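Long-range contacts in mannose-6-phosphate isomerase (Helicobacter pylori, PDB 2QH5), which probably transfers a guanylyl group from GTP to alpha-D-mannose 1-phosphate, yielding GDP-mannose and diphosphate, with this chain being its N-terminal nucleotidyltransferase domain: residues L55-E60 / G80-S85; S38-S43 / F64-E69; L161-F166 / H255-V260; V139-S144 / F186-F191. All blocks are in the same frame, centred on the assembly; numbering follows the deposited sequence. Where two conformers were deposited one is given.

Interaction 1. Residues L55-E60 / G80-S85; sequences LIVCNE and GFLLES
Segments 55-60 and 80-85 run as adjacent parallel strands, their N-to-C directions 21° apart, laced by a ladder of five backbone hydrogen bonds. Its tightest rung is Leu-82 N to Ile-56 O at 2.7 Å, and its longest is Cys-58 N to Leu-82 O at 3.1 Å; in both, the donor lies in the plane of the carbonyl. At the last rung Glu-60 N meets Glu-84 O from above the carbonyl plane, 28° out of it. On one face of the sheet the Phe-81 ring stands beside Ile-56, whose CB lies over the ring face, 4.0 Å from its centroid, as a CH-pi contact. Cys-58 approaches the same ring in its plane: SG, held between the backbone N and carbonyl carbon (chi1 55°), is 3.6 Å from Phe-81 CD1 at the edge and also 3.7 Å from Leu-83 CD2. With helix 63-69 between them in the chain, strands 53-59 and 78-84 form a beta-alpha-beta unit of the Rossmann-like GT-A fold. Leu-55, Val-57 and Leu-82 line the opposite face, where Val-57 CB meets Leu-82 CD2 at 4.0 Å and helix 90-99 covers Val-57. At the C-terminal ends of the strands, the extended Glu-60 side chain passes along the Glu-84 carbonyl, with OE1 beside Ser-85 CA, while OE2 forms a salt bridge with Arg-232.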
# COMPACT_ATOMS: atom_id res chain seq x y z
N LEU A 55 -10.09 -0.47 4.17
CA LEU A 55 -10.55 -0.66 2.81
C LEU A 55 -9.67 -1.73 2.21
O LEU A 55 -8.48 -1.52 2.02
CB LEU A 55 -10.45 0.63 1.98
CG LEU A 55 -10.90 0.56 0.51
CD1 LEU A 55 -12.29 -0.01 0.39
CD2 LEU A 55 -10.85 1.94 -0.14
N ILE A 56 -10.28 -2.88 1.93
CA ILE A 56 -9.60 -4.00 1.31
C ILE A 56 -9.81 -3.90 -0.19
O ILE A 56 -10.94 -3.81 -0.67
CB ILE A 56 -10.20 -5.32 1.79
CG1 ILE A 56 -10.42 -5.25 3.32
CG2 ILE A 56 -9.35 -6.49 1.34
CD1 ILE A 56 -10.13 -6.52 4.04
N VAL A 57 -8.71 -3.87 -0.92
CA VAL A 57 -8.81 -3.89 -2.36
C VAL A 57 -8.29 -5.23 -2.90
O VAL A 57 -7.14 -5.58 -2.72
CB VAL A 57 -8.21 -2.59 -3.03
CG1 VAL A 57 -7.35 -1.79 -2.06
CG2 VAL A 57 -7.51 -2.89 -4.35
N CYS A 58 -9.20 -6.00 -3.51
CA CYS A 58 -8.87 -7.33 -4.03
C CYS A 58 -9.60 -7.60 -5.33
O CYS A 58 -10.48 -6.84 -5.72
CB CYS A 58 -9.20 -8.44 -3.01
SG CYS A 58 -10.92 -8.46 -2.39
N ASN A 59 -9.21 -8.68 -5.98
CA ASN A 59 -9.92 -9.17 -7.15
C ASN A 59 -11.31 -9.65 -6.76
O ASN A 59 -11.49 -10.24 -5.69
CB ASN A 59 -9.14 -10.31 -7.80
CG ASN A 59 -9.57 -10.56 -9.22
OD1 ASN A 59 -10.64 -11.11 -9.48
ND2 ASN A 59 -8.73 -10.16 -10.17
N GLU A 60 -12.28 -9.39 -7.62
CA GLU A 60 -13.67 -9.78 -7.36
C GLU A 60 -13.83 -11.30 -7.30
O GLU A 60 -14.74 -11.79 -6.64
CB GLU A 60 -14.61 -9.18 -8.40
CG GLU A 60 -14.33 -9.65 -9.82
CD GLU A 60 -15.12 -8.89 -10.86
OE1 GLU A 60 -14.97 -9.21 -12.06
OE2 GLU A 60 -15.88 -7.99 -10.47
N GLY A 80 -14.60 -2.16 4.55
CA GLY A 80 -15.15 -2.02 3.21
C GLY A 80 -14.25 -2.70 2.21
O GLY A 80 -13.09 -3.00 2.50
N PHE A 81 -14.80 -2.96 1.02
CA PHE A 81 -14.06 -3.60 -0.06
C PHE A 81 -14.09 -2.78 -1.33
O PHE A 81 -15.08 -2.11 -1.61
CB PHE A 81 -14.67 -4.95 -0.40
CG PHE A 81 -14.18 -6.07 0.46
CD1 PHE A 81 -13.22 -6.96 -0.02
CD2 PHE A 81 -14.68 -6.25 1.74
CE1 PHE A 81 -12.78 -8.02 0.77
CE2 PHE A 81 -14.23 -7.29 2.53
CZ PHE A 81 -13.29 -8.18 2.05
N LEU A 82 -13.01 -2.83 -2.08
CA LEU A 82 -13.00 -2.35 -3.43
C LEU A 82 -12.60 -3.53 -4.29
O LEU A 82 -11.45 -4.00 -4.23
CB LEU A 82 -12.01 -1.20 -3.60
CG LEU A 82 -11.60 -0.90 -5.05
CD1 LEU A 82 -12.76 -0.33 -5.86
CD2 LEU A 82 -10.41 0.03 -5.08
N LEU A 83 -13.55 -3.99 -5.09
CA LEU A 83 -13.34 -5.18 -5.91
C LEU A 83 -12.83 -4.85 -7.30
O LEU A 83 -13.26 -3.89 -7.94
CB LEU A 83 -14.61 -6.02 -5.96
CG LEU A 83 -15.15 -6.39 -4.57
CD1 LEU A 83 -16.36 -7.28 -4.70
CD2 LEU A 83 -14.08 -7.07 -3.74
N GLU A 84 -11.88 -5.63 -7.78
CA GLU A 84 -11.32 -5.37 -9.07
C GLU A 84 -11.66 -6.47 -10.07
O GLU A 84 -11.57 -7.66 -9.76
CB GLU A 84 -9.81 -5.13 -8.96
CG GLU A 84 -9.48 -3.95 -8.04
CD GLU A 84 -8.08 -3.40 -8.23
OE1 GLU A 84 -7.96 -2.18 -8.52
OE2 GLU A 84 -7.11 -4.18 -8.09
N SER A 85 -12.12 -6.04 -11.25
CA SER A 85 -12.23 -6.90 -12.41
C SER A 85 -10.83 -7.17 -12.93
O SER A 85 -10.36 -8.31 -12.94
CB SER A 85 -13.11 -6.25 -13.48
OG SER A 85 -12.98 -4.83 -13.47

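Interaction 2. Residues S38-S43 / F64-E69; sequences SLFELS and FLALEE
Hydrogen bonding concentrates on one hydroxyl. Ser-38 OG donates to Glu-69 OE2 at 2.6 Å, meeting the carboxylate from above its plane, and at the same time accepts from Glu-41 N at 3.2 Å in a nearly straight bond (168°). Ser-38 occupies the N-cap of helix 39-48, and its OG sits in the crowded position between the backbone N and the carbonyl carbon (chi1 66°), which points it at both partners. The reciprocal bond, Ser-38 N to Glu-41 OE1, is weak at 3.3 Å but completes a capping box. The serine thus links the start of one helix to the extended side chain of Glu-69 on helix 63-69. Both helices pack on the side of the sheet that carries Ile-56 and Phe-81, and strand 53-59 falls between them in sequence, as in the alternating strands and helices of a Rossmann-like domain.

Apolar contact comes from Phe-40. Its CG is anti to the backbone N (chi1 175°), so the ring projects toward helix 63-69 and its tip touches the helix at the small residue Ala-66, with CZ 3.8 Å from Ala-66 CB. The neighbouring CE2 lies against the backbone, 3.5 Å from Ala-66 O. Phe-30 meets the same ring.

Electrostatically the contact is less comfortable. Glu-41 OE1 and Glu-69 OE2 lie 4.4 Å apart among buried residues, which could raise the proton affinity of either carboxylate. The N-terminal end of helix 39-48 may partly offset this for Glu-69, and Lys-32 offers Glu-41 a long, weak ion pair.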
# COMPACT_ATOMS: atom_id res chain seq x y z
N SER A 38 -3.47 -17.04 7.54
CA SER A 38 -2.93 -16.61 6.25
C SER A 38 -2.24 -15.25 6.36
O SER A 38 -2.47 -14.50 7.31
CB SER A 38 -4.04 -16.53 5.20
OG SER A 38 -4.98 -15.51 5.53
N LEU A 39 -1.38 -14.95 5.38
CA LEU A 39 -0.70 -13.65 5.32
C LEU A 39 -1.71 -12.52 5.31
O LEU A 39 -1.55 -11.53 6.04
CB LEU A 39 0.17 -13.56 4.07
CG LEU A 39 1.51 -14.28 4.12
CD1 LEU A 39 2.18 -14.27 2.75
CD2 LEU A 39 2.39 -13.64 5.18
N PHE A 40 -2.76 -12.68 4.49
CA PHE A 40 -3.87 -11.75 4.39
C PHE A 40 -4.51 -11.42 5.75
O PHE A 40 -4.64 -10.25 6.09
CB PHE A 40 -4.92 -12.28 3.40
CG PHE A 40 -6.17 -11.43 3.33
CD1 PHE A 40 -6.21 -10.28 2.56
CD2 PHE A 40 -7.31 -11.79 4.05
CE1 PHE A 40 -7.35 -9.50 2.51
CE2 PHE A 40 -8.45 -11.01 4.01
CZ PHE A 40 -8.47 -9.86 3.24
N GLU A 41 -4.91 -12.44 6.52
CA GLU A 41 -5.53 -12.17 7.82
C GLU A 41 -4.54 -11.68 8.88
O GLU A 41 -4.92 -10.97 9.80
CB GLU A 41 -6.33 -13.38 8.33
CG GLU A 41 -5.50 -14.59 8.69
CD GLU A 41 -6.36 -15.73 9.19
OE1 GLU A 41 -6.60 -16.67 8.40
OE2 GLU A 41 -6.82 -15.67 10.36
N LEU A 42 -3.28 -12.06 8.73
CA LEU A 42 -2.21 -11.52 9.57
C LEU A 42 -2.02 -10.03 9.31
O LEU A 42 -1.99 -9.23 10.25
CB LEU A 42 -0.91 -12.28 9.33
CG LEU A 42 -0.38 -13.31 10.35
CD1 LEU A 42 -1.32 -13.61 11.53
CD2 LEU A 42 0.03 -14.57 9.61
N SER A 43 -1.93 -9.67 8.02
CA SER A 43 -1.82 -8.28 7.59
C SER A 43 -3.06 -7.47 7.97
O SER A 43 -2.95 -6.29 8.31
CB SER A 43 -1.60 -8.20 6.08
OG SER A 43 -0.35 -8.75 5.70
N PHE A 64 -15.15 -13.38 -1.67
CA PHE A 64 -15.73 -14.27 -0.66
C PHE A 64 -14.69 -15.10 0.08
O PHE A 64 -14.90 -15.46 1.24
CB PHE A 64 -16.82 -15.14 -1.28
CG PHE A 64 -17.99 -14.36 -1.80
CD1 PHE A 64 -19.06 -14.02 -0.95
CD2 PHE A 64 -18.02 -13.92 -3.12
CE1 PHE A 64 -20.13 -13.28 -1.43
CE2 PHE A 64 -19.08 -13.18 -3.62
CZ PHE A 64 -20.15 -12.85 -2.77
N LEU A 65 -13.58 -15.39 -0.59
CA LEU A 65 -12.41 -15.98 0.05
C LEU A 65 -11.84 -15.03 1.13
O LEU A 65 -11.61 -15.44 2.27
CB LEU A 65 -11.35 -16.34 -1.00
CG LEU A 65 -10.06 -17.03 -0.57
CD1 LEU A 65 -10.35 -18.23 0.31
CD2 LEU A 65 -9.27 -17.45 -1.80
N ALA A 66 -11.63 -13.77 0.75
CA ALA A 66 -11.13 -12.75 1.65
C ALA A 66 -12.07 -12.53 2.84
O ALA A 66 -11.63 -12.52 4.00
CB ALA A 66 -10.93 -11.45 0.89
N LEU A 67 -13.35 -12.37 2.54
CA LEU A 67 -14.37 -12.09 3.55
C LEU A 67 -14.48 -13.24 4.55
O LEU A 67 -14.78 -13.02 5.72
CB LEU A 67 -15.72 -11.86 2.86
CG LEU A 67 -16.69 -10.76 3.32
CD1 LEU A 67 -18.09 -11.17 2.87
CD2 LEU A 67 -16.68 -10.49 4.82
N GLU A 68 -14.23 -14.45 4.07
CA GLU A 68 -14.27 -15.65 4.91
C GLU A 68 -13.14 -15.66 5.94
O GLU A 68 -13.34 -16.05 7.09
CB GLU A 68 -14.20 -16.91 4.05
CG GLU A 68 -14.64 -18.19 4.75
CD GLU A 68 -14.79 -19.35 3.78
OE1 GLU A 68 -15.94 -19.77 3.54
OE2 GLU A 68 -13.76 -19.83 3.25
N GLU A 69 -11.96 -15.21 5.51
CA GLU A 69 -10.76 -15.30 6.34
C GLU A 69 -10.66 -14.24 7.43
O GLU A 69 -9.87 -14.37 8.36
CB GLU A 69 -9.51 -15.29 5.47
CG GLU A 69 -9.24 -16.64 4.87
CD GLU A 69 -8.09 -16.63 3.89
OE1 GLU A 69 -8.13 -17.42 2.94
OE2 GLU A 69 -7.15 -15.82 4.07

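Interaction 3. Residues L161-F166 / H255-V260; sequences LDVKRF and HKIKMV
No aromatic ring carries this contact; its flat groups are the peptide carbonyl of Leu-161 and the carboxylate of Asp-162. Met-259 N reaches Leu-161 O in the carbonyl plane, on a lone pair, at 2.9 Å, while Lys-258 CD comes from above that plane, 3.3 Å from Leu-161 O. The Asp-162 carboxylate is approached at OD1, by both CE and NZ of Lys-258.

The segments join the chain leading into strand 165-168 to strand 257-261 in the GT-A nucleotidyltransferase domain. A single backbone hydrogen bond connects them; strand 257-261 is paired through its other edge with strand 138-144, and Lys-258 shares backbone bonds there with Leu-138 and Thr-140.

The apolar part centres on Val-163. Its CB points at the other segment, and both methyls touch Ile-257: CG2 and CG1 each lie 3.8 Å from Ile-257 CG2, the branches crossing obliquely. Val-163 CG1 also lies 4.0 Å from Met-259 CB. Ile-155 of strand 153-156 touches both Val-163 and Met-259.

Lys-258 and Asp-162 lie side by side and point the same way. A bend at chi2 (-69°) brings the lysine CD over the Leu-161 carbonyl, and a second bend at chi4 (-92°) turns NZ to 3.3 Å from Asp-162 OD1, a salt bridge at the partly exposed margin.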
# COMPACT_ATOMS: atom_id res chain seq x y z
N LEU A 161 16.23 8.89 7.16
CA LEU A 161 15.04 9.75 7.22
C LEU A 161 14.81 10.55 5.93
O LEU A 161 13.70 10.57 5.39
CB LEU A 161 15.13 10.71 8.40
CG LEU A 161 14.03 11.78 8.48
CD1 LEU A 161 12.75 11.18 9.05
CD2 LEU A 161 14.48 12.95 9.33
N ASP A 162 15.84 11.23 5.46
CA ASP A 162 15.75 11.92 4.19
C ASP A 162 16.16 10.94 3.12
O ASP A 162 17.13 10.20 3.30
CB ASP A 162 16.69 13.12 4.16
CG ASP A 162 16.30 14.19 5.14
OD1 ASP A 162 15.21 14.80 4.97
OD2 ASP A 162 17.08 14.43 6.07
N VAL A 163 15.43 10.93 2.01
CA VAL A 163 15.78 10.04 0.90
C VAL A 163 16.41 10.85 -0.24
O VAL A 163 15.83 11.84 -0.70
CB VAL A 163 14.59 9.10 0.44
CG1 VAL A 163 13.61 8.85 1.57
CG2 VAL A 163 13.88 9.62 -0.80
N LYS A 164 17.61 10.46 -0.63
CA LYS A 164 18.34 11.15 -1.69
C LYS A 164 17.76 10.82 -3.05
O LYS A 164 17.70 11.68 -3.94
CB LYS A 164 19.85 10.85 -1.62
CG LYS A 164 20.54 11.47 -0.41
CD LYS A 164 21.79 12.25 -0.82
CE LYS A 164 23.06 11.42 -0.73
NZ LYS A 164 23.70 11.51 0.61
N ARG A 165 17.34 9.57 -3.22
CA ARG A 165 16.56 9.17 -4.39
C ARG A 165 15.93 7.78 -4.23
O ARG A 165 16.28 7.00 -3.34
CB ARG A 165 17.36 9.25 -5.70
CG ARG A 165 18.05 7.96 -6.09
CD ARG A 165 19.54 8.03 -5.89
NE ARG A 165 20.25 7.98 -7.16
CZ ARG A 165 21.46 7.44 -7.33
NH1 ARG A 165 22.11 6.89 -6.30
NH2 ARG A 165 22.02 7.45 -8.53
N PHE A 166 14.97 7.50 -5.11
CA PHE A 166 14.29 6.23 -5.19
C PHE A 166 14.65 5.61 -6.54
O PHE A 166 14.43 6.23 -7.58
CB PHE A 166 12.78 6.45 -5.12
CG PHE A 166 12.00 5.25 -4.70
CD1 PHE A 166 11.38 5.21 -3.46
CD2 PHE A 166 11.88 4.15 -5.56
CE1 PHE A 166 10.66 4.10 -3.07
CE2 PHE A 166 11.15 3.04 -5.18
CZ PHE A 166 10.54 3.01 -3.93
N HIS A 255 9.24 15.11 -4.46
CA HIS A 255 10.19 15.82 -3.62
C HIS A 255 9.83 15.72 -2.14
O HIS A 255 10.57 16.21 -1.28
CB HIS A 255 10.27 17.29 -4.04
CG HIS A 255 10.78 17.51 -5.43
ND1 HIS A 255 12.09 17.29 -5.79
CD2 HIS A 255 10.15 17.94 -6.55
CE1 HIS A 255 12.25 17.56 -7.07
NE2 HIS A 255 11.08 17.96 -7.56
N LYS A 256 8.70 15.07 -1.84
CA LYS A 256 8.13 15.06 -0.49
C LYS A 256 8.19 13.71 0.22
O LYS A 256 7.27 13.35 0.96
CB LYS A 256 6.70 15.57 -0.54
CG LYS A 256 6.61 16.95 -1.11
CD LYS A 256 5.23 17.56 -1.01
CE LYS A 256 5.28 18.99 -1.52
NZ LYS A 256 3.94 19.56 -1.78
N ILE A 257 9.30 12.99 0.04
CA ILE A 257 9.45 11.63 0.56
C ILE A 257 10.36 11.53 1.79
O ILE A 257 11.53 11.93 1.74
CB ILE A 257 9.97 10.69 -0.55
CG1 ILE A 257 9.01 10.69 -1.73
CG2 ILE A 257 10.18 9.25 -0.03
CD1 ILE A 257 9.56 10.05 -2.97
N LYS A 258 9.82 10.98 2.88
CA LYS A 258 10.64 10.60 4.04
C LYS A 258 10.60 9.09 4.29
O LYS A 258 9.74 8.39 3.78
CB LYS A 258 10.19 11.36 5.30
CG LYS A 258 10.38 12.88 5.22
CD LYS A 258 11.85 13.28 5.25
CE LYS A 258 12.00 14.78 5.39
NZ LYS A 258 12.09 15.46 4.08
N MET A 259 11.55 8.59 5.07
CA MET A 259 11.64 7.16 5.33
C MET A 259 11.56 6.88 6.82
O MET A 259 11.92 7.72 7.64
CB MET A 259 12.96 6.62 4.77
CG MET A 259 12.96 5.12 4.50
SD MET A 259 14.61 4.48 4.19
CE MET A 259 15.12 4.21 5.89
N VAL A 260 11.04 5.70 7.17
CA VAL A 260 11.08 5.18 8.54
C VAL A 260 11.60 3.74 8.46
O VAL A 260 11.14 2.97 7.63
CB VAL A 260 9.68 5.21 9.21
CG1 VAL A 260 9.75 4.74 10.66
CG2 VAL A 260 9.08 6.60 9.17

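Interaction 4. Residues V139-S144 / F186-F191; sequences VTFGVS and FNSGMF
Ser-188 carries OG between its backbone N and carbonyl carbon (chi1 74°), close against Phe-141 CB at 3.2 Å, whereas Asn-187 has CG anti to the backbone N (chi1 176°) and swings OD1 toward Thr-140. These two side chains shape a corner in the strand. Asn-187 OD1 accepts from Gly-189 N at 3.1 Å, an Asx turn, and Ser-188 OG accepts from Met-190 N at 3.0 Å, an ST turn; Gly-189 takes the positive phi (89°) at which a side chain would clash with the preceding carbonyl. Before the corner the pairing is antiparallel: Val-143 and Phe-186 form a hydrogen-bonded pair, with Phe-186 N 2.7 Å from Val-143 O, and Ser-188 N approaches Phe-141 O nearly along its C=O axis. Beyond it, Met-190 bends so that CE lies over one face of the Phe-141 ring, 4.3 Å above its plane, with SD 5.1 Å from the ring centroid, a Met-aromatic contact. Thr-140 OG1 comes within 3.6 Å of Phe-191 CE2. Within the GT-A domain's mixed sheet, strand 138-144 lies between strands 184-194 and 257-261. Helix 119-134 touches Val-139, Phe-141 and Met-190 on one side, while helix 246-251 packs on Phe-191.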
# COMPACT_ATOMS: atom_id res chain seq x y z
N VAL A 139 5.21 9.03 3.14
CA VAL A 139 6.11 8.28 3.98
C VAL A 139 6.26 6.88 3.45
O VAL A 139 5.27 6.20 3.18
CB VAL A 139 5.64 8.26 5.46
CG1 VAL A 139 6.73 7.72 6.36
CG2 VAL A 139 5.23 9.65 5.92
N THR A 140 7.51 6.48 3.29
CA THR A 140 7.85 5.14 2.86
C THR A 140 8.62 4.42 3.99
O THR A 140 8.96 5.05 4.99
CB THR A 140 8.67 5.18 1.56
OG1 THR A 140 8.76 3.87 1.01
CG2 THR A 140 10.07 5.74 1.81
N PHE A 141 8.85 3.12 3.85
CA PHE A 141 9.49 2.34 4.91
C PHE A 141 10.70 1.57 4.41
O PHE A 141 10.63 0.85 3.41
CB PHE A 141 8.50 1.36 5.55
CG PHE A 141 7.41 2.01 6.36
CD1 PHE A 141 6.30 2.60 5.75
CD2 PHE A 141 7.47 1.99 7.75
CE1 PHE A 141 5.28 3.18 6.51
CE2 PHE A 141 6.45 2.58 8.52
CZ PHE A 141 5.36 3.17 7.90
N GLY A 142 11.82 1.72 5.11
CA GLY A 142 13.07 1.07 4.72
C GLY A 142 13.34 -0.25 5.42
O GLY A 142 13.06 -0.39 6.61
N VAL A 143 13.88 -1.20 4.68
CA VAL A 143 14.30 -2.48 5.24
C VAL A 143 15.76 -2.71 4.84
O VAL A 143 16.11 -2.60 3.66
CB VAL A 143 13.40 -3.65 4.77
CG1 VAL A 143 14.04 -5.01 5.05
CG2 VAL A 143 12.03 -3.57 5.43
N SER A 144 16.59 -3.00 5.83
CA SER A 144 18.03 -3.16 5.65
C SER A 144 18.39 -4.35 4.78
O SER A 144 18.03 -5.49 5.09
CB SER A 144 18.74 -3.24 7.01
OG SER A 144 17.93 -3.93 7.95
N PHE A 186 15.81 -1.56 1.24
CA PHE A 186 14.73 -2.10 0.42
C PHE A 186 13.46 -1.33 0.73
O PHE A 186 13.13 -1.11 1.90
CB PHE A 186 14.48 -3.58 0.72
CG PHE A 186 15.46 -4.52 0.08
CD1 PHE A 186 15.85 -4.36 -1.24
CD2 PHE A 186 15.96 -5.61 0.81
CE1 PHE A 186 16.75 -5.25 -1.83
CE2 PHE A 186 16.86 -6.49 0.23
CZ PHE A 186 17.25 -6.31 -1.10
N ASN A 187 12.75 -0.92 -0.31
CA ASN A 187 11.42 -0.38 -0.12
C ASN A 187 10.45 -1.48 0.31
O ASN A 187 10.35 -2.52 -0.35
CB ASN A 187 10.92 0.32 -1.38
CG ASN A 187 9.50 0.81 -1.24
OD1 ASN A 187 9.05 1.17 -0.15
ND2 ASN A 187 8.77 0.82 -2.35
N SER A 188 9.76 -1.26 1.42
CA SER A 188 8.86 -2.26 1.97
C SER A 188 7.62 -2.42 1.12
O SER A 188 6.98 -3.47 1.13
CB SER A 188 8.45 -1.89 3.39
OG SER A 188 7.53 -0.83 3.38
N GLY A 189 7.28 -1.38 0.37
CA GLY A 189 6.04 -1.37 -0.41
C GLY A 189 4.88 -0.83 0.40
O GLY A 189 3.82 -0.59 -0.16
N MET A 190 5.08 -0.65 1.70
CA MET A 190 4.11 0.03 2.58
C MET A 190 4.24 1.55 2.44
O MET A 190 5.30 2.03 2.05
CB MET A 190 4.34 -0.33 4.04
CG MET A 190 4.41 -1.82 4.35
SD MET A 190 4.60 -2.07 6.12
CE MET A 190 3.55 -0.76 6.77
N PHE A 191 3.19 2.29 2.79
CA PHE A 191 3.17 3.74 2.61
C PHE A 191 2.19 4.39 3.57
O PHE A 191 1.16 3.82 3.87
CB PHE A 191 2.73 4.14 1.20
CG PHE A 191 3.68 3.70 0.13
CD1 PHE A 191 3.33 2.67 -0.73
CD2 PHE A 191 4.92 4.31 -0.02
CE1 PHE A 191 4.21 2.25 -1.71
CE2 PHE A 191 5.80 3.90 -1.00
CZ PHE A 191 5.45 2.86 -1.85

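The four contacts fall into two pairs within one nucleotidyltransferase domain. Interactions 1 and 2 alternate along the chain, have centres 12 Å apart and touch through packing of Ile-56 on Phe-40 and Phe-81 on Ala-66, so that helices 39-48 and 63-69 cover the parallel strands. Interactions 3 and 4, which follow them in sequence and also alternate, lie 10 Å apart between centres; strands 138-144 and 257-261 join them, with Val-260 O and Gly-142 N probably hydrogen-bonded. The mixed sheet contains strands from interactions 1, 3 and 4, and spans the domain: the centres of interactions 1 and 3 are about 30 Å apart, on opposite sides of the chain's centre.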